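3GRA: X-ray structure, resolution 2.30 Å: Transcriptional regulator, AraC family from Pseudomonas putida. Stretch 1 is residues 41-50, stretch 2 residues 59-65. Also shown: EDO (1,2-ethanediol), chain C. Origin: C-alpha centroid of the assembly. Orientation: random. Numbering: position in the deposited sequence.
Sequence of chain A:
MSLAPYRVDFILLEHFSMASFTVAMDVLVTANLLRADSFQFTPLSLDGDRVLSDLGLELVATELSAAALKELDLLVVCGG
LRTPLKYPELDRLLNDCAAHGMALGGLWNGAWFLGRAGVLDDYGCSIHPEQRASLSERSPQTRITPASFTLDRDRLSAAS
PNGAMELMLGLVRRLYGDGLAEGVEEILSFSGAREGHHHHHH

Stretch 1, residues 41-50: FTPLSLDGDR
Stretch 2 (59-65) LVATELS

Backbone hydrogen bonds carry this contact, and stretch 2 makes them with stretch 1 in two directions. Residues 43-45 run parallel to 62-64: Thr62 N donates to Pro43 O at 3.0 Å, Ser45 N to Thr62 O at 2.8 Å, and Leu64 N to Ser45 O at 2.8 Å, the last almost linear at 174°. Leu44 pairs with Thr62 and Ser45 with Glu63, at CA-CA distances of 4.8 and 4.9 Å. Stretch 1 then turns through Leu46 to Gly48 and comes back antiparallel, so that Ala61 N donates to Asp49 O at 3.0 Å and Arg50 faces Val60 as a non-hydrogen-bonded pair, CA-CA 4.7 Å. CA-H...O contacts fill in the ladder, among them Leu44 CA to Thr62 O at 3.3 Å and Arg50 CA to Leu59 O at 3.4 Å.

The strand residues are extended, from Leu44 at phi/psi -123/148 to Arg50 at -146/138. Leu46 (-70/-41) breaks the strand, Asp47 follows at -140/104, and Gly48 takes 119/177, where a CB would jam against the preceding carbonyl; glycine is therefore the fitting residue. Asp49, at -115/14, completes the return. A weak hydrogen bond from Gly48 N to Glu63 OE2, 3.3 Å, ties the turn to stretch 2. Glu63 has chi1 t, chi2 near 140° and chi3 near 38°, which brings its carboxylate to the turn.

Ala61 CB points toward stretch 1, lying 3.5 Å from Pro43 O, 4.1 Å from Pro43 CB and 4.2 Å from Ser45 CB. A methyl fits this buried, close-walled position. Pro43 O accepts the bond from Thr62 N as any residue's carbonyl could; what is particular to proline is a nitrogen without a proton, which needs no acceptor here, and a ring, C-gamma endo, whose CG lies 3.6 Å from Val60 O.

Leu44, Thr62, Val60 and Arg50 share one face. Leu44 (m, t) places CD2 3.9 Å from Thr62 CB and CD1 3.8 Å from Leu64 CD1. Leu64 (chi1 t, chi2 149°) also meets Leu46 across 3.9 Å, CD1 to CD2. Although Leu46 CB points away, its m, t rotamer brings the side-chain end back to this apolar cluster. Val60 is t; Arg50 is m, t, m with chi4 171°, and its long chain remains exposed.

Ser45 (t) shares the other face with Glu63. Its OG hydrogen-bonds O2 of the ethanediol at 3.1 Å, while Leu46 N donates to ethanediol O1 at 3.0 Å. Together the stretches bury 668 Å².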

# COMPACT_ATOMS: atom_id res chain seq x y z
N PHE A 41 -0.89 -6.07 14.46
CA PHE A 41 -1.52 -6.45 13.20
C PHE A 41 -0.69 -7.43 12.36
O PHE A 41 0.52 -7.52 12.52
CB PHE A 41 -1.82 -5.18 12.41
CG PHE A 41 -0.86 -4.06 12.69
CD1 PHE A 41 0.36 -4.00 12.05
CD2 PHE A 41 -1.15 -3.12 13.68
CE1 PHE A 41 1.30 -3.01 12.38
CE2 PHE A 41 -0.22 -2.13 14.02
CZ PHE A 41 1.01 -2.08 13.37
N THR A 42 -1.37 -8.16 11.47
CA THR A 42 -0.71 -9.14 10.61
C THR A 42 -1.39 -9.32 9.25
O THR A 42 -2.61 -9.46 9.16
CB THR A 42 -0.71 -10.54 11.26
OG1 THR A 42 -0.36 -10.42 12.65
CG2 THR A 42 0.30 -11.43 10.58
N PRO A 43 -0.60 -9.29 8.17
CA PRO A 43 -1.21 -9.47 6.86
C PRO A 43 -1.48 -10.98 6.75
O PRO A 43 -0.62 -11.80 7.11
CB PRO A 43 -0.12 -8.98 5.90
CG PRO A 43 1.16 -9.29 6.64
CD PRO A 43 0.84 -8.96 8.07
N LEU A 44 -2.67 -11.34 6.28
CA LEU A 44 -3.06 -12.74 6.15
C LEU A 44 -3.47 -13.13 4.73
O LEU A 44 -4.02 -12.32 3.98
CB LEU A 44 -4.22 -13.06 7.11
CG LEU A 44 -4.09 -12.90 8.63
CD1 LEU A 44 -5.43 -13.31 9.25
CD2 LEU A 44 -2.97 -13.76 9.20
N SER A 45 -3.20 -14.38 4.36
CA SER A 45 -3.54 -14.91 3.05
C SER A 45 -4.35 -16.18 3.23
O SER A 45 -4.05 -17.00 4.09
CB SER A 45 -2.28 -15.26 2.25
OG SER A 45 -2.61 -16.12 1.16
N LEU A 46 -5.38 -16.33 2.41
CA LEU A 46 -6.23 -17.51 2.47
C LEU A 46 -5.46 -18.73 1.96
O LEU A 46 -5.57 -19.81 2.53
CB LEU A 46 -7.50 -17.29 1.65
CG LEU A 46 -8.38 -16.16 2.21
CD1 LEU A 46 -9.66 -16.04 1.43
CD2 LEU A 46 -8.68 -16.45 3.68
N ASP A 47 -4.69 -18.55 0.90
CA ASP A 47 -3.88 -19.66 0.39
C ASP A 47 -2.51 -19.17 -0.06
O ASP A 47 -2.37 -18.55 -1.11
CB ASP A 47 -4.59 -20.39 -0.76
CG ASP A 47 -4.66 -19.58 -2.04
OD1 ASP A 47 -5.66 -18.83 -2.22
OD2 ASP A 47 -3.72 -19.67 -2.86
N GLY A 48 -1.50 -19.46 0.76
CA GLY A 48 -0.15 -19.05 0.43
C GLY A 48 0.49 -18.10 1.43
O GLY A 48 -0.13 -17.66 2.41
N ASP A 49 1.75 -17.76 1.16
CA ASP A 49 2.51 -16.87 2.02
C ASP A 49 2.83 -15.61 1.22
O ASP A 49 3.67 -14.80 1.62
CB ASP A 49 3.80 -17.55 2.47
CG ASP A 49 4.83 -17.67 1.34
OD1 ASP A 49 4.43 -17.75 0.16
OD2 ASP A 49 6.03 -17.69 1.65
N ARG A 50 2.14 -15.46 0.09
CA ARG A 50 2.33 -14.31 -0.78
C ARG A 50 1.02 -13.91 -1.46
O ARG A 50 0.26 -14.76 -1.90
CB ARG A 50 3.38 -14.60 -1.86
CG ARG A 50 4.79 -14.85 -1.35
CD ARG A 50 5.79 -14.82 -2.49
NE ARG A 50 5.46 -15.80 -3.53
CZ ARG A 50 6.07 -15.88 -4.71
NH1 ARG A 50 7.05 -15.03 -5.02
NH2 ARG A 50 5.70 -16.80 -5.59
N LEU A 59 3.11 -9.15 -1.47
CA LEU A 59 3.47 -8.91 -0.07
C LEU A 59 3.55 -10.24 0.65
O LEU A 59 2.76 -11.15 0.37
CB LEU A 59 2.40 -8.08 0.64
CG LEU A 59 2.37 -6.57 0.47
CD1 LEU A 59 2.00 -6.25 -0.94
CD2 LEU A 59 1.38 -5.98 1.45
N VAL A 60 4.48 -10.37 1.58
CA VAL A 60 4.57 -11.60 2.33
C VAL A 60 3.46 -11.54 3.38
O VAL A 60 3.20 -10.49 3.97
CB VAL A 60 5.95 -11.75 3.03
CG1 VAL A 60 5.99 -13.07 3.83
CG2 VAL A 60 7.07 -11.74 1.97
N ALA A 61 2.78 -12.67 3.57
CA ALA A 61 1.69 -12.73 4.53
C ALA A 61 1.65 -14.09 5.19
O ALA A 61 2.20 -15.06 4.68
CB ALA A 61 0.37 -12.46 3.83
N THR A 62 1.02 -14.15 6.36
CA THR A 62 0.89 -15.40 7.08
C THR A 62 -0.33 -16.13 6.52
O THR A 62 -1.34 -15.50 6.19
CB THR A 62 0.64 -15.17 8.59
OG1 THR A 62 1.75 -14.48 9.16
CG2 THR A 62 0.45 -16.50 9.31
N GLU A 63 -0.23 -17.45 6.38
CA GLU A 63 -1.34 -18.22 5.89
C GLU A 63 -2.36 -18.22 7.03
O GLU A 63 -2.04 -18.56 8.17
CB GLU A 63 -0.91 -19.64 5.54
CG GLU A 63 -2.05 -20.55 5.10
CD GLU A 63 -1.68 -21.46 3.93
OE1 GLU A 63 -0.53 -21.96 3.90
OE2 GLU A 63 -2.53 -21.68 3.04
N LEU A 64 -3.58 -17.83 6.71
CA LEU A 64 -4.63 -17.76 7.72
C LEU A 64 -4.88 -19.10 8.40
O LEU A 64 -4.92 -20.15 7.75
CB LEU A 64 -5.91 -17.22 7.09
CG LEU A 64 -7.01 -16.77 8.05
CD1 LEU A 64 -7.81 -15.64 7.42
CD2 LEU A 64 -7.91 -17.94 8.41
N SER A 65 -5.03 -19.05 9.71
CA SER A 65 -5.29 -20.23 10.51
C SER A 65 -6.61 -19.95 11.20
O SER A 65 -6.73 -18.97 11.94
CB SER A 65 -4.20 -20.44 11.55
OG SER A 65 -4.59 -21.42 12.49
C1 EDO C . -6.45 -14.60 -1.02
O1 EDO C . -5.97 -14.29 0.29
C2 EDO C . -5.26 -14.93 -1.96
O2 EDO C . -4.00 -14.85 -1.25